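Local atomic coordinates of protein ElaA (Escherichia coli, PDB entry 5Z6N), a protein that probably acts as a GNAT-family N-acetyltransferase, transferring an acetyl group from acetyl coenzyme A to an amine. Residues M1-L12 with L44-K55. Sequence-based numbering, arbitrary orientation.
Sequences MIEWQDLHHSEL and LTGDNRHILGWK
E3, Q5 and L7 form the hydrogen-bonded antiparallel pairs with W54, L52 and H50, joining the outermost strand 3-8 to strand 49-54 at the start of the GNAT sheet. Each pair closes two backbone bonds, and a further one runs from H9 N to N48 O (3.2 Å) beyond the last of them.

The salt bridge lies on the face of W4, D6 and R49, against helix 91-106. Bent at chi3 (37°), R49 brings NE to the syn side of D6 OD1 at 2.7 Å, 29° out of the carboxylate plane, while OD1 lies in the guanidinium plane; the two planes stand 74° apart. R49 NH2 adds a weak bond to D6 O, while D6 OD2 has T102 as a weak second partner.

Two rings and an aliphatic pair supply packing on the two faces. G53 CA lies over the six-membered ring of W4, 4.0 Å from its centroid, where a side chain on the glycine would crowd the indole; K98 makes a cation-pi contact with the same tryptophan. On the opposite face of the sheet, toward helix 14-31, L12 CD1 lies over one face of the H50 ring in a CH-pi contact, and L7 CD1 meets L52 CD1 at 4.0 Å.

The H9 ring lies against the 44-48 loop, with T45 N 3.6 Å above its centre, and NE2 donates to G46 O (3.1 Å) from above the carbonyl plane. An alanine here would lose that bond and is likely to leave the type II' turn T45-N48 less firmly tied to the first strand's end. Backbone pairing thus sets the register, while D6-R49 and H9 add polar ties toward the turn.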
loop_
_atom_site.group_PDB
_atom_site.type_symbol
_atom_site.label_atom_id
_atom_site.label_comp_id
_atom_site.label_asym_id
_atom_site.label_seq_id
_atom_site.Cartn_x
_atom_site.Cartn_y
_atom_site.Cartn_z
ATOM N N MET B 1 -6.030 3.784 26.150
ATOM C CA MET B 1 -6.087 5.212 25.874
ATOM C C MET B 1 -5.713 5.484 24.423
ATOM O O MET B 1 -4.699 6.117 24.128
ATOM C CB MET B 1 -5.176 5.970 26.837
ATOM C CG MET B 1 -5.621 5.812 28.274
ATOM S SD MET B 1 -4.528 6.547 29.490
ATOM C CE MET B 1 -5.446 6.205 30.987
ATOM N N ILE B 2 -6.555 4.990 23.522
ATOM C CA ILE B 2 -6.342 5.150 22.089
ATOM C C ILE B 2 -6.809 6.536 21.671
ATOM O O ILE B 2 -7.948 6.930 21.953
ATOM C CB ILE B 2 -7.089 4.055 21.306
ATOM C CG1 ILE B 2 -6.518 2.672 21.632
ATOM C CG2 ILE B 2 -7.060 4.341 19.803
ATOM C CD1 ILE B 2 -7.574 1.588 21.731
ATOM N N GLU B 3 -5.932 7.282 21.006
ATOM C CA GLU B 3 -6.310 8.560 20.420
ATOM C C GLU B 3 -6.864 8.310 19.023
ATOM O O GLU B 3 -6.321 7.497 18.268
ATOM C CB GLU B 3 -5.125 9.529 20.372
ATOM C CG GLU B 3 -4.102 9.263 19.273
ATOM C CD GLU B 3 -3.128 10.415 19.082
ATOM O OE1 GLU B 3 -1.909 10.154 18.997
ATOM O OE2 GLU B 3 -3.581 11.579 19.015
ATOM N N TRP B 4 -7.962 8.980 18.700
ATOM C CA TRP B 4 -8.596 8.844 17.401
ATOM C C TRP B 4 -8.407 10.121 16.594
ATOM O O TRP B 4 -8.403 11.230 17.139
ATOM C CB TRP B 4 -10.087 8.526 17.541
ATOM C CG TRP B 4 -10.348 7.210 18.206
ATOM C CD1 TRP B 4 -10.467 6.983 19.545
ATOM C CD2 TRP B 4 -10.528 5.938 17.565
ATOM N NE1 TRP B 4 -10.705 5.650 19.779
ATOM C CE2 TRP B 4 -10.747 4.987 18.580
ATOM C CE3 TRP B 4 -10.517 5.509 16.234
ATOM C CZ2 TRP B 4 -10.954 3.635 18.308
ATOM C CZ3 TRP B 4 -10.723 4.163 15.965
ATOM C CH2 TRP B 4 -10.937 3.247 16.998
ATOM N N GLN B 5 -8.227 9.948 15.288
ATOM C CA GLN B 5 -8.109 11.062 14.359
ATOM C C GLN B 5 -9.100 10.860 13.225
ATOM O O GLN B 5 -9.144 9.786 12.619
ATOM C CB GLN B 5 -6.680 11.182 13.814
ATOM C CG GLN B 5 -5.602 11.180 14.884
ATOM C CD GLN B 5 -4.235 11.522 14.322
ATOM O OE1 GLN B 5 -3.811 10.955 13.324
ATOM N NE2 GLN B 5 -3.543 12.455 14.959
ATOM N N ASP B 6 -9.905 11.886 12.960
ATOM C CA ASP B 6 -10.911 11.878 11.903
ATOM C C ASP B 6 -10.377 12.793 10.806
ATOM O O ASP B 6 -10.633 13.994 10.784
ATOM C CB ASP B 6 -12.292 12.334 12.457
ATOM C CG ASP B 6 -13.314 12.597 11.361
ATOM O OD1 ASP B 6 -13.116 12.125 10.223
ATOM O OD2 ASP B 6 -14.344 13.241 11.654
ATOM N N LEU B 7 -9.631 12.203 9.882
ATOM C CA LEU B 7 -8.852 12.961 8.912
ATOM C C LEU B 7 -9.569 12.992 7.571
ATOM O O LEU B 7 -9.841 11.938 6.987
ATOM C CB LEU B 7 -7.466 12.342 8.747
ATOM C CG LEU B 7 -6.585 12.223 9.994
ATOM C CD1 LEU B 7 -5.142 12.088 9.597
ATOM C CD2 LEU B 7 -6.761 13.405 10.938
ATOM N N HIS B 8 -9.873 14.195 7.088
ATOM C CA HIS B 8 -10.087 14.351 5.660
ATOM C C HIS B 8 -8.785 14.008 4.952
ATOM O O HIS B 8 -7.693 14.192 5.499
ATOM C CB HIS B 8 -10.535 15.774 5.318
ATOM C CG HIS B 8 -10.876 15.965 3.872
ATOM N ND1 HIS B 8 -12.169 15.886 3.401
ATOM C CD2 HIS B 8 -10.099 16.218 2.791
ATOM C CE1 HIS B 8 -12.175 16.083 2.095
ATOM N NE2 HIS B 8 -10.931 16.286 1.699
ATOM N N HIS B 9 -8.895 13.480 3.735
ATOM C CA HIS B 9 -7.707 12.962 3.065
ATOM C C HIS B 9 -6.659 14.043 2.822
ATOM O O HIS B 9 -5.474 13.719 2.675
ATOM C CB HIS B 9 -8.094 12.297 1.744
ATOM C CG HIS B 9 -8.540 13.257 0.688
ATOM N ND1 HIS B 9 -7.666 13.822 -0.214
ATOM C CD2 HIS B 9 -9.763 13.751 0.387
ATOM C CE1 HIS B 9 -8.330 14.622 -1.027
ATOM N NE2 HIS B 9 -9.606 14.596 -0.685
ATOM N N SER B 10 -7.064 15.315 2.788
ATOM C CA SER B 10 -6.108 16.398 2.577
ATOM C C SER B 10 -5.216 16.628 3.790
ATOM O O SER B 10 -4.114 17.165 3.640
ATOM C CB SER B 10 -6.847 17.691 2.224
ATOM O OG SER B 10 -7.556 18.206 3.339
ATOM N N GLU B 11 -5.664 16.232 4.979
ATOM C CA GLU B 11 -4.893 16.416 6.202
ATOM C C GLU B 11 -3.867 15.314 6.429
ATOM O O GLU B 11 -3.006 15.463 7.305
ATOM C CB GLU B 11 -5.834 16.474 7.407
ATOM C CG GLU B 11 -6.921 17.537 7.318
ATOM C CD GLU B 11 -8.058 17.286 8.288
ATOM O OE1 GLU B 11 -7.778 16.883 9.433
ATOM O OE2 GLU B 11 -9.225 17.495 7.902
ATOM N N LEU B 12 -3.953 14.215 5.680
ATOM C CA LEU B 12 -3.027 13.100 5.838
ATOM C C LEU B 12 -1.605 13.550 5.535
ATOM O O LEU B 12 -1.331 14.069 4.449
ATOM C CB LEU B 12 -3.414 11.955 4.906
ATOM C CG LEU B 12 -4.669 11.119 5.148
ATOM C CD1 LEU B 12 -4.875 10.208 3.953
ATOM C CD2 LEU B 12 -4.564 10.304 6.432
ATOM N N LEU B 44 -7.584 9.431 -1.835
ATOM C CA LEU B 44 -7.291 10.857 -1.894
ATOM C C LEU B 44 -8.142 11.433 -3.014
ATOM O O LEU B 44 -7.622 11.753 -4.089
ATOM C CB LEU B 44 -5.810 11.092 -2.175
ATOM C CG LEU B 44 -4.845 10.472 -1.175
ATOM C CD1 LEU B 44 -3.990 9.459 -1.886
ATOM C CD2 LEU B 44 -4.001 11.548 -0.534
ATOM N N THR B 45 -9.442 11.587 -2.775
ATOM C CA THR B 45 -10.310 12.214 -3.758
ATOM C C THR B 45 -11.599 12.590 -3.042
ATOM O O THR B 45 -12.015 11.928 -2.084
ATOM C CB THR B 45 -10.614 11.407 -5.029
ATOM O OG1 THR B 45 -11.123 12.285 -6.044
ATOM C CG2 THR B 45 -11.633 10.317 -4.752
ATOM N N GLY B 46 -12.209 13.681 -3.509
ATOM C CA GLY B 46 -13.512 14.122 -3.049
ATOM C C GLY B 46 -13.563 14.583 -1.609
ATOM O O GLY B 46 -12.644 15.254 -1.129
ATOM N N ASP B 47 -14.650 14.234 -0.917
ATOM C CA ASP B 47 -14.843 14.551 0.494
ATOM C C ASP B 47 -14.585 13.345 1.391
ATOM O O ASP B 47 -15.200 13.215 2.456
ATOM C CB ASP B 47 -16.256 15.089 0.729
ATOM C CG ASP B 47 -16.280 16.270 1.678
ATOM O OD1 ASP B 47 -15.315 17.064 1.670
ATOM O OD2 ASP B 47 -17.270 16.412 2.427
ATOM N N ASN B 48 -13.691 12.453 0.975
ATOM C CA ASN B 48 -13.488 11.187 1.659
ATOM C C ASN B 48 -12.552 11.360 2.845
ATOM O O ASN B 48 -11.548 12.073 2.764
ATOM C CB ASN B 48 -12.934 10.142 0.693
ATOM C CG ASN B 48 -13.934 9.760 -0.376
ATOM O OD1 ASN B 48 -15.131 10.004 -0.236
ATOM N ND2 ASN B 48 -13.452 9.148 -1.446
ATOM N N ARG B 49 -12.891 10.691 3.944
ATOM C CA ARG B 49 -12.204 10.841 5.217
ATOM C C ARG B 49 -11.650 9.497 5.664
ATOM O O ARG B 49 -12.098 8.436 5.220
ATOM C CB ARG B 49 -13.152 11.381 6.301
ATOM C CG ARG B 49 -14.183 12.379 5.792
ATOM C CD ARG B 49 -14.878 13.102 6.935
ATOM N NE ARG B 49 -13.962 13.380 8.034
ATOM C CZ ARG B 49 -13.392 14.563 8.238
ATOM N NH1 ARG B 49 -13.641 15.570 7.413
ATOM N NH2 ARG B 49 -12.564 14.745 9.255
ATOM N N HIS B 50 -10.676 9.553 6.568
ATOM C CA HIS B 50 -10.098 8.364 7.176
ATOM C C HIS B 50 -10.072 8.519 8.690
ATOM O O HIS B 50 -9.827 9.614 9.211
ATOM C CB HIS B 50 -8.676 8.089 6.661
ATOM C CG HIS B 50 -8.528 8.213 5.172
ATOM N ND1 HIS B 50 -8.511 9.432 4.520
ATOM C CD2 HIS B 50 -8.420 7.266 4.207
ATOM C CE1 HIS B 50 -8.377 9.227 3.221
ATOM N NE2 HIS B 50 -8.323 7.923 3.004
ATOM N N ILE B 51 -10.331 7.417 9.388
ATOM C CA ILE B 51 -10.366 7.390 10.842
ATOM C C ILE B 51 -9.315 6.398 11.319
ATOM O O ILE B 51 -9.289 5.247 10.869
ATOM C CB ILE B 51 -11.773 7.038 11.352
ATOM C CG1 ILE B 51 -12.717 8.183 10.979
ATOM C CG2 ILE B 51 -11.768 6.787 12.862
ATOM C CD1 ILE B 51 -14.161 7.885 11.119
ATOM N N LEU B 52 -8.433 6.862 12.204
ATOM C CA LEU B 52 -7.262 6.112 12.634
ATOM C C LEU B 52 -7.277 5.985 14.149
ATOM O O LEU B 52 -7.471 6.981 14.855
ATOM C CB LEU B 52 -5.962 6.801 12.188
ATOM C CG LEU B 52 -5.880 7.454 10.804
ATOM C CD1 LEU B 52 -4.609 8.258 10.626
ATOM C CD2 LEU B 52 -5.975 6.418 9.737
ATOM N N GLY B 53 -7.069 4.768 14.643
ATOM C CA GLY B 53 -6.882 4.560 16.066
ATOM C C GLY B 53 -5.414 4.364 16.384
ATOM O O GLY B 53 -4.790 3.428 15.874
ATOM N N TRP B 54 -4.842 5.237 17.212
ATOM C CA TRP B 54 -3.420 5.204 17.528
ATOM C C TRP B 54 -3.203 4.793 18.978
ATOM O O TRP B 54 -3.840 5.336 19.886
ATOM C CB TRP B 54 -2.768 6.564 17.266
ATOM C CG TRP B 54 -2.557 6.861 15.813
ATOM C CD1 TRP B 54 -3.355 7.617 15.005
ATOM C CD2 TRP B 54 -1.473 6.406 14.994
ATOM N NE1 TRP B 54 -2.835 7.659 13.732
ATOM C CE2 TRP B 54 -1.679 6.924 13.701
ATOM C CE3 TRP B 54 -0.346 5.614 15.233
ATOM C CZ2 TRP B 54 -0.804 6.670 12.648
ATOM C CZ3 TRP B 54 0.520 5.362 14.188
ATOM C CH2 TRP B 54 0.288 5.890 12.912
ATOM N N LYS B 55 -2.296 3.842 19.190
ATOM C CA LYS B 55 -1.879 3.405 20.522
ATOM C C LYS B 55 -0.366 3.585 20.598
ATOM O O LYS B 55 0.393 2.655 20.311
ATOM C CB LYS B 55 -2.294 1.955 20.796
ATOM C CG LYS B 55 -1.942 1.476 22.190
ATOM C CD LYS B 55 -2.528 0.103 22.491
ATOM C CE LYS B 55 -2.732 -0.075 23.982
ATOM N NZ LYS B 55 -2.840 1.244 24.684
#